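PDB 5CX7: ATP:cob(I)alamin adenosyltransferase from Salmonella enterica subsp. enterica serovar Livingstone, which probably converts cob(I)alamin to adenosylcobalamin, the cofactor of propanediol dehydratase, and carries a heme-binding C-terminal domain, the part crystallised here. Local coordinates for residues 10-16 and 112-118; 38-44 and 67-71. Residue numbers count along the deposited sequence, not the author numbering.

Both contacts reach the same four-stranded antiparallel sheet, from different elements. Contact 1 sets the lead-in to helix 14-31 against the hairpin joining strands 107-112 and 115-123; contact 2 sets helix 59-72 on the neighbouring strand 36-41 and the turn that follows. Contact 1 lies nearer the periphery, its centre about 15 Å from the chain centre against about 7 Å for contact 2. It adds to its apolar centre a salt bridge, a side-chain-to-main-chain hydrogen bond and a water bridge, whereas contact 2 has apolar packing and no hydrogen bond between its segments. They touch directly, Leu116 O lying 3.2 Å from Ala42 CB and Gly118 C 3.3 Å from Val71 CG2.

Contact 1: 10-16 and 112-118; sequences VALSFHD and RDGILIG. With HEM (protoporphyrin IX containing Fe), chain B.
The apolar centre gathers round Ile117 (chi1 p, chi2 t), whose CA lies 5.4 Å from that of Ala11. Its CD1 is 3.5 Å from Leu12 CD2, with Leu12 in the m,t rotamer, and its CG2 is 3.9 Å from Val10 CG2; the same Val10 methyl reaches Ile115 CB at 3.9 Å. Residues 10-13 are non-helical, and helix 14-31 starts at Phe14. Opposite them is a beta hairpin: Arg112 to Ile115 make a type I' turn, with positive phi at Asp113 and Gly114, closed by Arg112 N to Ile115 O and Ile115 N to Arg112 O, both 2.9 Å. Ile117 and Gly118 then form a classic beta bulge facing Leu110. One water bridges Leu12 N and Ile117 O, 2.7 Å from each. At the polar edge Arg112 NH1 donates to Val10 O (3.1 Å) and to Asp16 OD2 (2.9 Å), while Arg112 NH2 donates to Asp16 OD1 (3.1 Å), a bidentate salt bridge. Ser13, the N-cap, completes a capping box with Asp16: Asp16 N to Ser13 OG and Ser13 N to Asp16 OD2 are each 3.0 Å. Phe14 of the heme pocket puts CZ 3.6 Å from HEM CMA. Asp16 thus serves both cap and salt bridge, so the start of the heme-lining helix is tied to the hairpin by charge, and the lead-in before it by apolar packing.

Contact 2: 38-44 and 67-71; sequences SIVDAHG and AWTAV
This is helix-on-sheet packing in the alpha+beta domain of the HbpS-like family, of the GAF clan: helix 59-72 lies over strand 36-41, an inner strand of the antiparallel sheet. The axes of 38-41 and 67-71 approach to 7.9 Å and cross at -33°, running in roughly the same direction. Val40 and Ala67 are in register, their CA atoms 6.0 Å apart. Val40 (chi1 m) points at the helix, with CG1 3.9 Å from Ala67 CB and CG2 3.8 Å from Val71 CG2; Ser38 OG lies 3.9 Å from Ala67 CB. Ile39 points the other way, onto Leu17, Leu20 and Thr21 of helix 14-31, so the sheet is covered on both faces. Asp41 to Gly44 form a type I turn, closed by Gly44 N to Asp41 O (2.9 Å), and Asp41 OD1 accepts from His43 N (2.9 Å) in an Asx turn. Val71 (chi1 t) fits against this turn, its CG1 3.1 Å from Ala42 O and 3.7 Å from Gly44 N. Gly44 has phi/psi 82/9; a CB there would strike Trp68. The indole of Trp68 (chi1 t) also packs on Leu57 of a second subunit, and Gly44 O lies at the edge of the Trp68 ring, 3.4 Å from Trp68 CD1.

Contact 1: 10-16 and 112-118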
ATOM      1  N   VAL E  10      20.495  12.704  28.293  1.00 32.81           N
ATOM      2  CA  VAL E  10      19.129  13.083  28.420  1.00 32.39           C
ATOM      3  C   VAL E  10      18.152  12.103  27.737  1.00 28.92           C
ATOM      4  O   VAL E  10      17.082  12.371  27.963  1.00 24.49           O
ATOM      5  CB  VAL E  10      18.779  14.591  28.108  1.00 31.33           C
ATOM      6  CG1 VAL E  10      19.749  15.530  28.780  1.00 34.10           C
ATOM      7  CG2 VAL E  10      18.968  14.772  26.639  1.00 30.82           C
ATOM      8  N   ALA E  11      18.445  11.028  26.980  1.00 27.90           N
ATOM      9  CA  ALA E  11      17.375  10.155  26.411  1.00 29.70           C
ATOM     10  C   ALA E  11      16.347   9.691  27.422  1.00 28.08           C
ATOM     11  O   ALA E  11      16.542   9.796  28.625  1.00 25.41           O
ATOM     12  CB  ALA E  11      17.995   8.913  25.739  1.00 27.62           C
ATOM     13  N   LEU E  12      15.220   9.170  26.941  1.00 22.44           N
ATOM     14  CA  LEU E  12      14.260   8.521  27.831  1.00 21.68           C
ATOM     15  C   LEU E  12      14.781   7.240  28.451  1.00 23.89           C
ATOM     16  O   LEU E  12      15.175   6.342  27.739  1.00 22.96           O
ATOM     17  CB  LEU E  12      12.929   8.191  27.082  1.00 22.17           C
ATOM     18  CG  LEU E  12      12.151   9.425  26.607  1.00 21.67           C
ATOM     19  CD1 LEU E  12      11.073   8.987  25.570  1.00 25.59           C
ATOM     20  CD2 LEU E  12      11.478  10.188  27.721  1.00 21.87           C
ATOM     21  N   SER E  13      14.742   7.158  29.786  1.00 23.41           N
ATOM     22  CA  SER E  13      15.200   5.996  30.525  1.00 19.69           C
ATOM     23  C   SER E  13      14.044   5.038  30.646  1.00 18.35           C
ATOM     24  O   SER E  13      12.896   5.432  30.402  1.00 18.35           O
ATOM     25  CB  SER E  13      15.651   6.444  31.929  1.00 21.58           C
ATOM     26  OG  SER E  13      14.566   7.001  32.677  1.00 18.14           O
ATOM     27  N   PHE E  14      14.330   3.842  31.169  1.00 20.93           N
ATOM     28  CA  PHE E  14      13.309   2.892  31.564  1.00 21.28           C
ATOM     29  C   PHE E  14      12.300   3.515  32.486  1.00 22.36           C
ATOM     30  O   PHE E  14      11.053   3.454  32.286  1.00 18.81           O
ATOM     31  CB  PHE E  14      13.861   1.620  32.257  1.00 25.28           C
ATOM     32  CG  PHE E  14      12.760   0.793  32.935  1.00 28.13           C
ATOM     33  CD1 PHE E  14      11.924   0.038  32.204  1.00 29.72           C
ATOM     34  CD2 PHE E  14      12.482   0.967  34.289  1.00 31.83           C
ATOM     35  CE1 PHE E  14      10.875  -0.659  32.792  1.00 34.28           C
ATOM     36  CE2 PHE E  14      11.423   0.307  34.902  1.00 34.74           C
ATOM     37  CZ  PHE E  14      10.608  -0.514  34.135  1.00 34.76           C
ATOM     38  N   HIS E  15      12.785   4.159  33.541  1.00 18.93           N
ATOM     39  CA  HIS E  15      11.910   4.848  34.454  1.00 19.52           C
ATOM     40  C   HIS E  15      11.018   5.922  33.771  1.00 18.13           C
ATOM     41  O   HIS E  15       9.841   6.104  34.101  1.00 21.39           O
ATOM     42  CB  HIS E  15      12.748   5.491  35.605  1.00 18.31           C
ATOM     43  CG  HIS E  15      11.919   6.260  36.594  1.00 20.35           C
ATOM     44  ND1 HIS E  15      11.217   5.675  37.636  1.00 22.41           N
ATOM     45  CD2 HIS E  15      11.698   7.589  36.694  1.00 23.20           C
ATOM     46  CE1 HIS E  15      10.585   6.611  38.324  1.00 19.73           C
ATOM     47  NE2 HIS E  15      10.886   7.777  37.791  1.00 22.13           N
ATOM     48  N   ASP E  16      11.593   6.739  32.914  1.00 16.68           N
ATOM     49  CA  ASP E  16      10.781   7.737  32.162  1.00 17.23           C
ATOM     50  C   ASP E  16       9.613   7.075  31.428  1.00 15.58           C
ATOM     51  O   ASP E  16       8.507   7.560  31.457  1.00 15.41           O
ATOM     52  CB  ASP E  16      11.613   8.469  31.117  1.00 17.65           C
ATOM     53  CG  ASP E  16      12.664   9.404  31.713  1.00 19.12           C
ATOM     54  OD1 ASP E  16      12.375  10.082  32.709  1.00 20.84           O
ATOM     55  OD2 ASP E  16      13.709   9.676  31.043  1.00 19.14           O
ATOM     56  N   ARG E 112      14.398  17.650  26.563  1.00 23.78           N
ATOM     57  CA  ARG E 112      15.239  17.789  27.788  1.00 25.72           C
ATOM     58  C   ARG E 112      16.449  18.568  27.381  1.00 30.31           C
ATOM     59  O   ARG E 112      17.168  18.097  26.485  1.00 27.74           O
ATOM     60  CB  ARG E 112      15.747  16.432  28.332  1.00 25.55           C
ATOM     61  CG  ARG E 112      15.297  16.124  29.705  1.00 28.07           C
ATOM     62  CD  ARG E 112      15.983  14.842  30.238  1.00 28.31           C
ATOM     63  NE  ARG E 112      14.891  14.319  30.982  1.00 28.65           N
ATOM     64  CZ  ARG E 112      14.481  13.062  30.989  1.00 27.58           C
ATOM     65  NH1 ARG E 112      15.084  12.101  30.296  1.00 28.69           N
ATOM     66  NH2 ARG E 112      13.465  12.779  31.740  1.00 28.05           N
ATOM     67  N   ASP E 113      16.746  19.648  28.102  1.00 32.05           N
ATOM     68  CA  ASP E 113      17.977  20.432  27.860  1.00 33.14           C
ATOM     69  C   ASP E 113      18.159  20.819  26.396  1.00 34.58           C
ATOM     70  O   ASP E 113      19.254  20.655  25.840  1.00 35.90           O
ATOM     71  CB  ASP E 113      19.233  19.669  28.338  1.00 34.19           C
ATOM     72  CG  ASP E 113      19.227  19.341  29.845  1.00 39.41           C
ATOM     73  OD1 ASP E 113      18.509  20.009  30.627  1.00 47.30           O
ATOM     74  OD2 ASP E 113      19.869  18.324  30.255  1.00 46.11           O
ATOM     75  N   GLY E 114      17.071  21.252  25.764  1.00 35.76           N
ATOM     76  CA  GLY E 114      17.093  21.599  24.357  1.00 31.82           C
ATOM     77  C   GLY E 114      17.177  20.456  23.346  1.00 31.94           C
ATOM     78  O   GLY E 114      17.296  20.711  22.147  1.00 27.11           O
ATOM     79  N   ILE E 115      17.102  19.205  23.796  1.00 25.82           N
ATOM     80  CA  ILE E 115      17.262  18.042  22.942  1.00 24.76           C
ATOM     81  C   ILE E 115      15.896  17.342  22.850  1.00 23.83           C
ATOM     82  O   ILE E 115      15.277  17.040  23.870  1.00 20.95           O
ATOM     83  CB  ILE E 115      18.322  17.059  23.489  1.00 24.67           C
ATOM     84  CG1 ILE E 115      19.717  17.746  23.644  1.00 29.35           C
ATOM     85  CG2 ILE E 115      18.446  15.817  22.615  1.00 26.97           C
ATOM     86  CD1 ILE E 115      20.344  18.163  22.337  1.00 30.31           C
ATOM     87  N   LEU E 116      15.517  16.994  21.629  1.00 18.36           N
ATOM     88  CA  LEU E 116      14.311  16.216  21.395  1.00 17.91           C
ATOM     89  C   LEU E 116      14.584  14.778  21.780  1.00 15.55           C
ATOM     90  O   LEU E 116      15.489  14.116  21.268  1.00 19.28           O
ATOM     91  CB  LEU E 116      13.920  16.267  19.920  1.00 18.92           C
ATOM     92  CG  LEU E 116      12.677  15.430  19.524  1.00 20.12           C
ATOM     93  CD1 LEU E 116      11.451  16.041  20.147  1.00 18.75           C
ATOM     94  CD2 LEU E 116      12.557  15.379  18.009  1.00 20.28           C
ATOM     95  N   ILE E 117      13.758  14.220  22.668  1.00 15.08           N
ATOM     96  CA  ILE E 117      14.007  12.836  23.126  1.00 14.68           C
ATOM     97  C   ILE E 117      12.908  11.824  22.764  1.00 12.97           C
ATOM     98  O   ILE E 117      13.087  10.631  23.018  1.00 14.65           O
ATOM     99  CB  ILE E 117      14.307  12.764  24.676  1.00 16.84           C
ATOM    100  CG1 ILE E 117      13.168  13.292  25.557  1.00 18.09           C
ATOM    101  CG2 ILE E 117      15.584  13.578  24.997  1.00 17.97           C
ATOM    102  CD1 ILE E 117      13.411  13.076  27.078  1.00 19.19           C
ATOM    103  N   GLY E 118      11.768  12.316  22.316  1.00 13.03           N
ATOM    104  CA  GLY E 118      10.682  11.415  22.004  1.00 13.13           C
ATOM    105  C   GLY E 118       9.398  12.147  21.776  1.00 11.79           C
ATOM    106  O   GLY E 118       9.345  13.360  21.717  1.00 13.32           O
TER
HETATM  107  CHA HEM B 201       6.571  -2.074  38.474  1.00 28.29           C
HETATM  108  CHB HEM B 201       7.900  -3.165  33.919  1.00 29.16           C
HETATM  109  CHC HEM B 201       3.745  -1.129  32.522  1.00 32.94           C
HETATM  110  CHD HEM B 201       2.312  -0.480  37.067  1.00 29.78           C
HETATM  111  C1A HEM B 201       7.255  -2.475  37.372  1.00 31.79           C
HETATM  112  C2A HEM B 201       8.574  -2.949  37.403  1.00 36.34           C
HETATM  113  C3A HEM B 201       8.946  -3.248  36.121  1.00 34.20           C
HETATM  114  C4A HEM B 201       7.870  -2.997  35.275  1.00 32.70           C
HETATM  115  CMA HEM B 201      10.299  -3.765  35.662  1.00 38.17           C
HETATM  116  CAA HEM B 201       9.478  -3.072  38.624  1.00 39.91           C
HETATM  117  CBA HEM B 201      10.371  -1.804  38.612  1.00 46.05           C
HETATM  118  CGA HEM B 201      10.719  -1.277  39.983  1.00 53.78           C
HETATM  119  O1A HEM B 201      11.866  -1.509  40.447  1.00 54.80           O
HETATM  120  O2A HEM B 201       9.870  -0.600  40.623  1.00 58.80           O
HETATM  121  C1B HEM B 201       6.863  -2.720  33.125  1.00 30.99           C
HETATM  122  C2B HEM B 201       6.878  -2.783  31.731  1.00 31.82           C
HETATM  123  C3B HEM B 201       5.710  -2.212  31.322  1.00 32.93           C
HETATM  124  C4B HEM B 201       4.977  -1.766  32.532  1.00 30.07           C
HETATM  125  CMB HEM B 201       8.026  -3.394  30.916  1.00 37.63           C
HETATM  126  CAB HEM B 201       5.340  -2.122  29.896  1.00 37.44           C
HETATM  127  CBB HEM B 201       4.242  -1.636  29.368  1.00 38.75           C
HETATM  128  C1C HEM B 201       2.989  -0.751  33.618  1.00 34.72           C
HETATM  129  C2C HEM B 201       1.709  -0.123  33.542  1.00 37.72           C
HETATM  130  C3C HEM B 201       1.300   0.052  34.875  1.00 36.17           C
HETATM  131  C4C HEM B 201       2.356  -0.471  35.701  1.00 32.67           C
HETATM  132  CMC HEM B 201       0.944   0.274  32.268  1.00 32.09           C
HETATM  133  CAC HEM B 201       0.060   0.644  35.478  1.00 36.55           C
HETATM  134  CBC HEM B 201      -0.972   1.129  34.834  1.00 42.94           C
HETATM  135  C1D HEM B 201       3.413  -0.888  37.786  1.00 31.30           C
HETATM  136  C2D HEM B 201       3.321  -0.786  39.245  1.00 32.75           C
HETATM  137  C3D HEM B 201       4.526  -1.209  39.683  1.00 37.37           C
HETATM  138  C4D HEM B 201       5.299  -1.588  38.466  1.00 27.75           C
HETATM  139  CMD HEM B 201       2.117  -0.310  40.041  1.00 35.99           C
HETATM  140  CAD HEM B 201       4.952  -1.328  41.151  1.00 47.46           C
HETATM  141  CBD HEM B 201       5.089   0.005  41.891  1.00 51.93           C
HETATM  142  CGD HEM B 201       6.523   0.362  42.220  1.00 62.70           C
HETATM  143  O1D HEM B 201       6.847   0.704  43.405  1.00 69.04           O
HETATM  144  O2D HEM B 201       7.376   0.353  41.295  1.00 68.31           O
HETATM  145  NA  HEM B 201       6.841  -2.485  36.036  1.00 29.29           N
HETATM  146  NB  HEM B 201       5.745  -2.129  33.541  1.00 31.88           N
HETATM  147  NC  HEM B 201       3.383  -0.897  34.923  1.00 29.90           N
HETATM  148  ND  HEM B 201       4.615  -1.363  37.353  1.00 31.14           N
HETATM  149 FE   HEM B 201       5.195  -1.721  35.521  1.00 26.09          FE
HETATM  150  O   HOH W   1      14.916   9.129  24.258  1.00 21.94           O

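Contact 2: 38-44 and 67-71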
ATOM      1  N   SER E  38       1.047   5.618  23.382  1.00 13.06           N
ATOM      2  CA  SER E  38       2.141   5.278  22.565  1.00 14.12           C
ATOM      3  C   SER E  38       3.273   6.245  22.804  1.00 12.50           C
ATOM      4  O   SER E  38       3.077   7.443  22.883  1.00 13.39           O
ATOM      5  CB  SER E  38       1.747   5.302  21.047  1.00 15.57           C
ATOM      6  OG  SER E  38       2.933   5.195  20.216  1.00 22.05           O
ATOM      7  N   ILE E  39       4.459   5.700  22.879  1.00 12.83           N
ATOM      8  CA  ILE E  39       5.694   6.490  23.037  1.00 12.54           C
ATOM      9  C   ILE E  39       6.619   6.067  21.877  1.00 12.83           C
ATOM     10  O   ILE E  39       6.877   4.909  21.700  1.00 10.02           O
ATOM     11  CB  ILE E  39       6.394   6.262  24.372  1.00 13.05           C
ATOM     12  CG1 ILE E  39       5.421   6.549  25.537  1.00 13.51           C
ATOM     13  CG2 ILE E  39       7.605   7.158  24.502  1.00 14.14           C
ATOM     14  CD1 ILE E  39       5.913   6.116  26.888  1.00 14.83           C
ATOM     15  N   VAL E  40       7.167   7.081  21.221  1.00 14.83           N
ATOM     16  CA  VAL E  40       8.235   6.902  20.246  1.00 16.54           C
ATOM     17  C   VAL E  40       9.509   7.631  20.735  1.00 15.84           C
ATOM     18  O   VAL E  40       9.450   8.511  21.581  1.00 17.52           O
ATOM     19  CB  VAL E  40       7.851   7.372  18.824  1.00 15.35           C
ATOM     20  CG1 VAL E  40       6.608   6.677  18.324  1.00 15.58           C
ATOM     21  CG2 VAL E  40       7.690   8.871  18.776  1.00 15.25           C
ATOM     22  N   ASP E  41      10.653   7.157  20.288  1.00 14.86           N
ATOM     23  CA  ASP E  41      11.911   7.793  20.599  1.00 15.43           C
ATOM     24  C   ASP E  41      12.162   8.981  19.683  1.00 17.38           C
ATOM     25  O   ASP E  41      11.330   9.339  18.841  1.00 14.59           O
ATOM     26  CB  ASP E  41      13.071   6.763  20.643  1.00 16.45           C
ATOM     27  CG  ASP E  41      13.461   6.223  19.269  1.00 17.74           C
ATOM     28  OD1 ASP E  41      13.050   6.749  18.222  1.00 19.97           O
ATOM     29  OD2 ASP E  41      14.187   5.213  19.308  1.00 21.02           O
ATOM     30  N   ALA E  42      13.308   9.631  19.856  1.00 18.09           N
ATOM     31  CA  ALA E  42      13.633  10.813  19.050  1.00 21.62           C
ATOM     32  C   ALA E  42      13.747  10.549  17.566  1.00 24.52           C
ATOM     33  O   ALA E  42      13.705  11.493  16.789  1.00 28.12           O
ATOM     34  CB  ALA E  42      14.949  11.449  19.542  1.00 24.81           C
ATOM     35  N   HIS E  43      13.905   9.302  17.157  1.00 21.89           N
ATOM     36  CA  HIS E  43      13.960   8.956  15.718  1.00 21.76           C
ATOM     37  C   HIS E  43      12.616   8.472  15.206  1.00 20.17           C
ATOM     38  O   HIS E  43      12.486   8.072  14.070  1.00 20.04           O
ATOM     39  CB  HIS E  43      15.066   7.897  15.545  1.00 24.44           C
ATOM     40  CG  HIS E  43      16.280   8.228  16.348  1.00 28.57           C
ATOM     41  ND1 HIS E  43      17.045   9.347  16.096  1.00 32.50           N
ATOM     42  CD2 HIS E  43      16.766   7.685  17.490  1.00 32.07           C
ATOM     43  CE1 HIS E  43      17.982   9.448  17.018  1.00 34.10           C
ATOM     44  NE2 HIS E  43      17.834   8.455  17.875  1.00 35.21           N
ATOM     45  N   GLY E  44      11.585   8.529  16.037  1.00 20.05           N
ATOM     46  CA  GLY E  44      10.244   8.063  15.648  1.00 19.95           C
ATOM     47  C   GLY E  44       9.988   6.565  15.739  1.00 19.37           C
ATOM     48  O   GLY E  44       8.938   6.117  15.336  1.00 22.63           O
ATOM     49  N   ALA E  67       2.219  10.231  18.182  1.00 10.78           N
ATOM     50  CA  ALA E  67       3.514  10.242  18.793  1.00 11.51           C
ATOM     51  C   ALA E  67       4.582  10.455  17.765  1.00 11.74           C
ATOM     52  O   ALA E  67       5.514  11.296  17.941  1.00 10.54           O
ATOM     53  CB  ALA E  67       3.751   8.957  19.534  1.00 12.74           C
ATOM     54  N   TRP E  68       4.427   9.734  16.627  1.00 11.14           N
ATOM     55  CA  TRP E  68       5.371   9.899  15.532  1.00 13.40           C
ATOM     56  C   TRP E  68       5.348  11.314  14.921  1.00 13.35           C
ATOM     57  O   TRP E  68       6.421  11.892  14.668  1.00 15.38           O
ATOM     58  CB  TRP E  68       5.065   8.884  14.409  1.00 13.59           C
ATOM     59  CG  TRP E  68       6.097   8.919  13.347  1.00 13.38           C
ATOM     60  CD1 TRP E  68       7.233   8.219  13.304  1.00 15.54           C
ATOM     61  CD2 TRP E  68       6.026   9.631  12.122  1.00 14.60           C
ATOM     62  NE1 TRP E  68       7.937   8.464  12.132  1.00 14.93           N
ATOM     63  CE2 TRP E  68       7.221   9.319  11.379  1.00 15.17           C
ATOM     64  CE3 TRP E  68       5.096  10.490  11.555  1.00 15.34           C
ATOM     65  CZ2 TRP E  68       7.468   9.816  10.118  1.00 14.62           C
ATOM     66  CZ3 TRP E  68       5.412  11.081  10.316  1.00 15.56           C
ATOM     67  CH2 TRP E  68       6.547  10.693   9.606  1.00 15.53           C
ATOM     68  N   THR E  69       4.152  11.862  14.739  1.00 12.61           N
ATOM     69  CA  THR E  69       3.999  13.216  14.216  1.00 13.14           C
ATOM     70  C   THR E  69       4.775  14.242  15.064  1.00 13.52           C
ATOM     71  O   THR E  69       5.380  15.160  14.538  1.00 12.80           O
ATOM     72  CB  THR E  69       2.507  13.592  14.190  1.00 14.17           C
ATOM     73  OG1 THR E  69       1.763  12.702  13.339  1.00 17.51           O
ATOM     74  CG2 THR E  69       2.301  14.976  13.695  1.00 13.94           C
ATOM     75  N   ALA E  70       4.591  14.123  16.392  1.00 13.40           N
ATOM     76  CA  ALA E  70       5.220  15.018  17.316  1.00 13.69           C
ATOM     77  C   ALA E  70       6.713  15.079  17.047  1.00 12.36           C
ATOM     78  O   ALA E  70       7.313  16.171  17.081  1.00 14.37           O
ATOM     79  CB  ALA E  70       4.914  14.628  18.770  1.00 16.41           C
ATOM     80  N   VAL E  71       7.354  13.937  16.888  1.00 12.21           N
ATOM     81  CA  VAL E  71       8.781  13.906  16.631  1.00 14.63           C
ATOM     82  C   VAL E  71       9.117  14.346  15.188  1.00 14.22           C
ATOM     83  O   VAL E  71      10.069  15.161  14.970  1.00 11.14           O
ATOM     84  CB  VAL E  71       9.347  12.505  16.958  1.00 15.69           C
ATOM     85  CG1 VAL E  71      10.718  12.146  16.334  1.00 18.48           C
ATOM     86  CG2 VAL E  71       9.402  12.235  18.461  1.00 16.42           C
TER